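Local structure of ankyrin repeat family protein (Enterococcus faecalis, 3HRA) at residues E23-T28 against A55-D60; Y90-A95 against K123-D128; A113-H118 against V148-G153. The protein is of unknown function but, as an ankyrin repeat protein, probably serves as a stacked helical scaffold for binding other proteins. All coordinates share one frame; numbering follows the deposited sequence.

Contact 1. Residues E23-T28 against A55-D60; sequences EILQDT and AKALID
The backbones come nearest at Leu25 and Leu58, whose CA atoms stand 7.8 Å apart, so residues 23-28, which run out of helix 18-25, face the C-terminal part of helix 52-60 across a gap spanned mainly by the side chain of Leu25. Its CB points toward the other helix, and with CG opposite the carbonyl carbon (chi1 -70°) the isopropyl fork is carried straight across to straddle two residues. One methyl, Leu25 CD1, rests against Ala57, 3.8 Å from its CB and 3.7 Å from its carbonyl O; the latter is a van der Waals touch of a methyl on a main-chain oxygen. The other methyl, Leu25 CD2, meets Leu58 CD2 at 4.0 Å. Leu58 crosses Leu25 at about a right angle, and its single touching methyl is equally near Leu25 CD1, so it fits into the fork of the branched end. The contact is small, 114 Å² in all, and wholly apolar between the side chains. It stacks the second helices of successive helix pairs, as in an ankyrin solenoid. A polar tie lies beside it: Arg61, just past helix 52-60, donates through NE to the carbonyl O of Leu25 and, weakly, through NH2 to that of Asp27. Leu25 also touches Val32 in the loop that follows. Leu58 packs in addition on Leu9 of helix 8-14 and on Pro42 and Leu43 of helix 42-49, while Ile59 of the same helix turn reaches helix 85-94.

Contact 2. Residues Y90-A95 against K123-D128; sequences YMLKHA and KLLLED
Leu92 of helix 85-94 meets helix 119-128 at three points, Leu124, Leu125 and Asp128, in the side-by-side helix stacking of an ankyrin solenoid. The two short segments run nearly parallel, 17° apart, with axes 11.1 Å from each other, a spacing that one leucine bridges. Leu92 CB points toward the other helix, and CG lies opposite the carbonyl carbon (chi1 -68°), carrying the branched end across to helix 119-128, where both methyls come near the main-chain O of Asp128. Leu92 CD1 also reaches Leu124, 4.1 Å from its CG and 3.9 Å from its carbonyl O, and it only grazes Leu125 CD2 at 4.5 Å. Leu92 CD2 lies 3.6 Å from Asp128 O, a methyl resting against a main-chain carbonyl. Thus Leu92 touches one flank of helix 119-128 over about a turn, meeting the carbonyl oxygens of Leu124 and Asp128 more closely than any methyl. The Leu124 side chain also packs on Thr85, Leu88 and Ala89, one turn or more earlier in helix 85-94. Leu125 is shared in the same way, reaching Leu88 and Tyr76 of helix 75-81. Behind Leu92, Met91 turns to Pro75 and Ala79 of that same inner helix. On the far flank of helix 85-94, Tyr90 packs against helix 52-60, and His94, one turn on, folds back over it. The imidazole makes a weak hydrogen bond from ND1 to Tyr90 O, and that same His94 ND1 sits 3.3 Å above the plane of the Tyr90 ring, over its centre.

Contact 3. Residues A113-H118 against V148-G153; sequences AAEKGH and VGLREG
Glu152 OE1 accepts from both NE and NH2 of Arg151, the guanidinium whose remaining nitrogen, NH1, crosses to Glu115 OE2. The grip on Glu152 is side-on: Arg151 NE lies 2.9 Å and Arg151 NH2 3.2 Å from Glu152 OE1. On the other edge, Arg151 NH1 stands 3.0 Å from Glu115 OE2 in a fairly straight bond (158°). Glu115 OE2 lies close to the guanidinium plane, yet it is met on its anti side and from well out of the carboxylate plane. Bends at chi2 and chi3 curl Arg151 over the end of helix 110-115, bringing its CD to 3.2 Å from Glu115 O, a carbonyl already bonded to Tyr157 OH. Glu115 bends too, at chi2 (-98°); its second oxygen, Glu115 OE1, takes a salt bridge from Lys116 NZ at 3.0 Å. Charges therefore alternate through Lys116, Glu115, Arg151 and Glu152, which probably favours the ionised form of each. Nearby, Leu150 CD2 packs on Glu115 CG, 4.2 Å away. This surface network joins the turn after helix 110-115 to the longer loop between helices 143-149 and 155-166. The first turn closes in a Schellman motif at Gly117, followed by His118 as N-cap of the next helix: the Gly-His turn between paired helices typical of ankyrin repeats.

How the contacts relate
The three contacts are spread along a solenoid of helices linked by loops. Contact 1 closes before contact 2 opens, whereas the segments of contacts 2 and 3 alternate in the chain. Contacts 1 and 2 lie 21 Å apart between centres and touch directly: Ile59 packs on Met91, and Asp60 OD1 is 2.5 Å from Tyr90 OH, a probable hydrogen bond. With contacts 1 and 2 themselves, this places helices 18-25, 52-60, 85-94 and 119-128 in one row. Contact 3 is also 21 Å from contact 2, centre to centre, but belongs to the other row, through helices 110-115 and 143-149. Contacts 1 and 3 are 35 Å apart, on opposite sides of the chain's centre, consistent with stacking built from local, neighbour-to-neighbour joints.

Contact 1. Residues E23-T28 against A55-D60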
# COMPACT_ATOMS: atom_id res chain seq x y z
N GLU A 23 -7.62 -15.37 -21.73
CA GLU A 23 -7.35 -16.48 -22.62
C GLU A 23 -6.25 -17.37 -22.05
O GLU A 23 -6.39 -18.58 -21.99
CB GLU A 23 -6.94 -15.98 -24.02
CG GLU A 23 -6.39 -17.08 -24.93
CD GLU A 23 -5.47 -16.54 -26.04
OE1 GLU A 23 -6.00 -15.85 -26.92
OE2 GLU A 23 -4.23 -16.81 -26.02
N ILE A 24 -5.14 -16.76 -21.63
CA ILE A 24 -4.02 -17.54 -21.11
C ILE A 24 -4.39 -18.24 -19.80
O ILE A 24 -4.01 -19.39 -19.58
CB ILE A 24 -2.77 -16.66 -20.90
CG1 ILE A 24 -2.24 -16.17 -22.26
CG2 ILE A 24 -1.70 -17.44 -20.13
CD1 ILE A 24 -1.26 -15.01 -22.14
N LEU A 25 -5.14 -17.55 -18.95
CA LEU A 25 -5.48 -18.09 -17.63
C LEU A 25 -6.42 -19.30 -17.72
O LEU A 25 -6.57 -20.06 -16.76
CB LEU A 25 -6.10 -17.00 -16.75
CG LEU A 25 -5.13 -15.91 -16.29
CD1 LEU A 25 -5.84 -14.86 -15.45
CD2 LEU A 25 -3.95 -16.52 -15.53
N GLN A 26 -7.03 -19.49 -18.88
CA GLN A 26 -7.91 -20.65 -19.10
C GLN A 26 -7.08 -21.94 -19.12
O GLN A 26 -7.60 -23.03 -18.89
CB GLN A 26 -8.72 -20.48 -20.38
CG GLN A 26 -9.78 -21.55 -20.63
CD GLN A 26 -9.27 -22.73 -21.48
OE1 GLN A 26 -10.01 -23.69 -21.71
NE2 GLN A 26 -8.03 -22.65 -21.95
N ASP A 27 -5.78 -21.81 -19.39
CA ASP A 27 -4.83 -22.92 -19.32
C ASP A 27 -4.50 -23.22 -17.86
O ASP A 27 -3.79 -22.45 -17.20
CB ASP A 27 -3.56 -22.56 -20.11
CG ASP A 27 -2.41 -23.54 -19.88
OD1 ASP A 27 -2.65 -24.65 -19.36
OD2 ASP A 27 -1.26 -23.19 -20.22
N THR A 28 -5.03 -24.35 -17.38
CA THR A 28 -4.95 -24.71 -15.96
C THR A 28 -3.53 -25.02 -15.50
O THR A 28 -3.28 -25.09 -14.30
CB THR A 28 -5.84 -25.93 -15.63
OG1 THR A 28 -5.40 -27.06 -16.40
CG2 THR A 28 -7.29 -25.65 -15.97
N ALA A 55 -6.05 -7.61 -12.73
CA ALA A 55 -5.60 -7.92 -11.38
C ALA A 55 -6.56 -8.89 -10.69
O ALA A 55 -6.12 -9.85 -10.05
CB ALA A 55 -5.41 -6.63 -10.54
N LYS A 56 -7.86 -8.64 -10.81
CA LYS A 56 -8.85 -9.56 -10.22
C LYS A 56 -8.73 -10.96 -10.83
O LYS A 56 -8.75 -11.96 -10.10
CB LYS A 56 -10.27 -9.01 -10.40
CG LYS A 56 -10.58 -7.77 -9.57
CD LYS A 56 -11.98 -7.22 -9.91
CE LYS A 56 -12.36 -6.08 -8.97
NZ LYS A 56 -13.65 -5.46 -9.38
N ALA A 57 -8.58 -11.03 -12.15
CA ALA A 57 -8.43 -12.33 -12.83
C ALA A 57 -7.23 -13.13 -12.32
O ALA A 57 -7.31 -14.35 -12.14
CB ALA A 57 -8.32 -12.14 -14.35
N LEU A 58 -6.13 -12.44 -12.08
CA LEU A 58 -4.89 -13.09 -11.65
C LEU A 58 -5.02 -13.56 -10.20
O LEU A 58 -4.59 -14.66 -9.86
CB LEU A 58 -3.69 -12.15 -11.83
CG LEU A 58 -3.28 -11.94 -13.28
CD1 LEU A 58 -2.36 -10.73 -13.45
CD2 LEU A 58 -2.61 -13.20 -13.84
N ILE A 59 -5.61 -12.72 -9.35
CA ILE A 59 -5.83 -13.08 -7.96
C ILE A 59 -6.75 -14.30 -7.85
O ILE A 59 -6.52 -15.20 -7.04
CB ILE A 59 -6.39 -11.90 -7.14
CG1 ILE A 59 -5.30 -10.84 -6.96
CG2 ILE A 59 -6.84 -12.38 -5.78
CD1 ILE A 59 -5.85 -9.45 -6.56
N ASP A 60 -7.79 -14.34 -8.68
CA ASP A 60 -8.69 -15.50 -8.70
C ASP A 60 -7.97 -16.77 -9.15
O ASP A 60 -8.37 -17.87 -8.78
CB ASP A 60 -9.88 -15.25 -9.64
CG ASP A 60 -10.87 -14.23 -9.08
OD1 ASP A 60 -10.74 -13.78 -7.91
OD2 ASP A 60 -11.81 -13.87 -9.84

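Contact 2. Residues Y90-A95 against K123-D128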
# COMPACT_ATOMS: atom_id res chain seq x y z
N TYR A 90 -10.15 -5.68 -3.18
CA TYR A 90 -10.25 -7.05 -3.66
C TYR A 90 -9.24 -7.95 -2.94
O TYR A 90 -9.59 -9.06 -2.51
CB TYR A 90 -10.07 -7.11 -5.18
CG TYR A 90 -10.65 -8.36 -5.80
CD1 TYR A 90 -12.02 -8.45 -6.04
CD2 TYR A 90 -9.84 -9.44 -6.13
CE1 TYR A 90 -12.56 -9.59 -6.62
CE2 TYR A 90 -10.37 -10.57 -6.71
CZ TYR A 90 -11.73 -10.65 -6.94
OH TYR A 90 -12.25 -11.78 -7.52
N MET A 91 -8.01 -7.48 -2.82
CA MET A 91 -6.97 -8.24 -2.13
C MET A 91 -7.36 -8.54 -0.69
O MET A 91 -7.16 -9.65 -0.22
CB MET A 91 -5.65 -7.49 -2.15
CG MET A 91 -5.00 -7.41 -3.52
SD MET A 91 -3.53 -6.38 -3.43
CE MET A 91 -2.74 -6.71 -5.01
N LEU A 92 -7.91 -7.55 -0.00
CA LEU A 92 -8.32 -7.73 1.40
C LEU A 92 -9.47 -8.73 1.56
O LEU A 92 -9.67 -9.29 2.64
CB LEU A 92 -8.71 -6.38 2.02
CG LEU A 92 -7.52 -5.42 2.20
CD1 LEU A 92 -7.98 -4.03 2.63
CD2 LEU A 92 -6.53 -6.02 3.20
N LYS A 93 -10.22 -8.97 0.48
CA LYS A 93 -11.31 -9.96 0.51
C LYS A 93 -10.92 -11.33 -0.03
O LYS A 93 -11.49 -12.34 0.38
CB LYS A 93 -12.51 -9.47 -0.30
CG LYS A 93 -13.20 -8.22 0.23
CD LYS A 93 -14.33 -7.82 -0.73
CE LYS A 93 -14.64 -6.33 -0.64
NZ LYS A 93 -15.44 -5.83 -1.81
N HIS A 94 -10.00 -11.37 -0.99
CA HIS A 94 -9.75 -12.62 -1.74
C HIS A 94 -8.33 -13.18 -1.64
O HIS A 94 -7.99 -14.13 -2.33
CB HIS A 94 -10.14 -12.45 -3.20
CG HIS A 94 -11.60 -12.24 -3.40
ND1 HIS A 94 -12.17 -10.99 -3.54
CD2 HIS A 94 -12.62 -13.12 -3.45
CE1 HIS A 94 -13.47 -11.12 -3.69
NE2 HIS A 94 -13.78 -12.41 -3.64
N ALA A 95 -7.52 -12.57 -0.79
CA ALA A 95 -6.15 -13.03 -0.61
C ALA A 95 -5.70 -12.76 0.81
O ALA A 95 -6.44 -12.18 1.61
CB ALA A 95 -5.23 -12.34 -1.62
N LYS A 123 -8.50 4.06 5.19
CA LYS A 123 -9.75 3.59 5.79
C LYS A 123 -9.88 2.11 5.61
O LYS A 123 -10.21 1.38 6.56
CB LYS A 123 -10.95 4.27 5.14
CG LYS A 123 -11.08 5.74 5.44
CD LYS A 123 -12.20 6.37 4.61
CE LYS A 123 -12.24 7.90 4.81
NZ LYS A 123 -12.80 8.64 3.63
N LEU A 124 -9.62 1.65 4.39
CA LEU A 124 -9.68 0.24 4.06
C LEU A 124 -8.75 -0.58 4.95
O LEU A 124 -9.16 -1.61 5.52
CB LEU A 124 -9.27 0.07 2.60
CG LEU A 124 -10.17 -0.68 1.63
CD1 LEU A 124 -11.61 -0.28 1.81
CD2 LEU A 124 -9.69 -0.38 0.20
N LEU A 125 -7.50 -0.14 5.09
CA LEU A 125 -6.53 -0.88 5.88
C LEU A 125 -6.89 -0.86 7.37
O LEU A 125 -6.72 -1.86 8.06
CB LEU A 125 -5.12 -0.35 5.64
CG LEU A 125 -4.60 -0.56 4.21
CD1 LEU A 125 -3.43 0.39 3.94
CD2 LEU A 125 -4.18 -2.01 3.96
N LEU A 126 -7.38 0.28 7.85
CA LEU A 126 -7.81 0.36 9.24
C LEU A 126 -9.02 -0.57 9.52
O LEU A 126 -9.03 -1.29 10.53
CB LEU A 126 -8.12 1.81 9.64
CG LEU A 126 -6.91 2.76 9.68
CD1 LEU A 126 -7.33 4.19 9.98
CD2 LEU A 126 -5.88 2.29 10.70
N GLU A 127 -10.00 -0.58 8.62
CA GLU A 127 -11.21 -1.40 8.79
C GLU A 127 -10.94 -2.89 8.72
O GLU A 127 -11.39 -3.65 9.58
CB GLU A 127 -12.29 -1.02 7.76
CG GLU A 127 -12.80 0.42 7.88
CD GLU A 127 -13.87 0.76 6.84
OE1 GLU A 127 -14.22 -0.12 6.02
OE2 GLU A 127 -14.36 1.91 6.87
N ASP A 128 -10.22 -3.34 7.69
CA ASP A 128 -10.07 -4.78 7.44
C ASP A 128 -8.68 -5.21 6.95
O ASP A 128 -8.55 -6.12 6.13
CB ASP A 128 -11.13 -5.28 6.44
CG ASP A 128 -12.53 -5.40 7.06
OD1 ASP A 128 -12.65 -5.86 8.22
OD2 ASP A 128 -13.51 -5.04 6.38

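Contact 3. Residues A113-H118 against V148-G153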
# COMPACT_ATOMS: atom_id res chain seq x y z
N ALA A 113 0.46 4.83 2.30
CA ALA A 113 -0.90 5.25 1.95
C ALA A 113 -1.22 6.58 2.62
O ALA A 113 -1.78 7.48 1.99
CB ALA A 113 -1.92 4.19 2.35
N ALA A 114 -0.86 6.72 3.89
CA ALA A 114 -1.10 7.96 4.61
C ALA A 114 -0.23 9.11 4.10
O ALA A 114 -0.73 10.21 3.90
CB ALA A 114 -0.92 7.77 6.12
N GLU A 115 1.06 8.85 3.88
CA GLU A 115 1.98 9.89 3.44
C GLU A 115 1.55 10.42 2.09
O GLU A 115 1.61 11.62 1.84
CB GLU A 115 3.42 9.36 3.34
CG GLU A 115 4.46 10.41 2.92
CD GLU A 115 4.80 10.35 1.42
OE1 GLU A 115 5.12 9.26 0.93
OE2 GLU A 115 4.77 11.40 0.75
N LYS A 116 1.09 9.52 1.23
CA LYS A 116 0.73 9.89 -0.13
C LYS A 116 -0.70 10.41 -0.28
O LYS A 116 -1.13 10.73 -1.39
CB LYS A 116 1.01 8.73 -1.10
CG LYS A 116 2.50 8.43 -1.25
CD LYS A 116 2.74 7.10 -1.90
CE LYS A 116 4.17 6.95 -2.41
NZ LYS A 116 5.15 7.60 -1.52
N GLY A 117 -1.40 10.52 0.85
CA GLY A 117 -2.73 11.13 0.87
C GLY A 117 -3.88 10.25 0.41
O GLY A 117 -4.96 10.74 0.11
N HIS A 118 -3.65 8.94 0.36
CA HIS A 118 -4.66 8.01 -0.12
C HIS A 118 -5.60 7.60 0.99
O HIS A 118 -5.52 6.50 1.52
CB HIS A 118 -3.98 6.80 -0.76
CG HIS A 118 -3.19 7.16 -1.97
ND1 HIS A 118 -1.85 6.85 -2.12
CD2 HIS A 118 -3.55 7.86 -3.07
CE1 HIS A 118 -1.43 7.32 -3.28
NE2 HIS A 118 -2.43 7.94 -3.88
N VAL A 148 1.91 14.00 9.06
CA VAL A 148 2.13 15.33 9.63
C VAL A 148 3.42 15.98 9.14
O VAL A 148 3.40 17.09 8.62
CB VAL A 148 2.17 15.29 11.17
CG1 VAL A 148 2.57 16.67 11.72
CG2 VAL A 148 0.80 14.88 11.72
N GLY A 149 4.53 15.26 9.27
CA GLY A 149 5.85 15.86 9.11
C GLY A 149 6.39 15.91 7.70
O GLY A 149 7.20 16.78 7.37
N LEU A 150 5.95 14.99 6.86
CA LEU A 150 6.51 14.90 5.53
C LEU A 150 5.69 15.66 4.52
O LEU A 150 6.12 15.86 3.39
CB LEU A 150 6.66 13.44 5.10
CG LEU A 150 7.95 12.74 5.56
CD1 LEU A 150 8.24 12.96 7.03
CD2 LEU A 150 7.90 11.25 5.24
N ARG A 151 4.50 16.10 4.92
CA ARG A 151 3.54 16.67 3.97
C ARG A 151 3.17 18.12 4.29
O ARG A 151 3.77 18.76 5.14
CB ARG A 151 2.29 15.78 3.88
CG ARG A 151 2.60 14.34 3.43
CD ARG A 151 3.34 14.27 2.08
NE ARG A 151 2.67 15.02 1.01
CZ ARG A 151 2.54 14.60 -0.25
NH1 ARG A 151 3.01 13.41 -0.62
NH2 ARG A 151 1.92 15.36 -1.14
N GLU A 152 2.14 18.61 3.60
CA GLU A 152 1.84 20.05 3.51
C GLU A 152 0.87 20.61 4.57
O GLU A 152 0.59 21.81 4.58
CB GLU A 152 1.31 20.36 2.11
CG GLU A 152 2.32 20.05 0.98
CD GLU A 152 2.57 18.56 0.77
OE1 GLU A 152 1.64 17.75 1.02
OE2 GLU A 152 3.70 18.19 0.36
N GLY A 153 0.35 19.75 5.43
CA GLY A 153 -0.50 20.19 6.53
C GLY A 153 -1.88 20.68 6.13
O GLY A 153 -2.57 21.30 6.94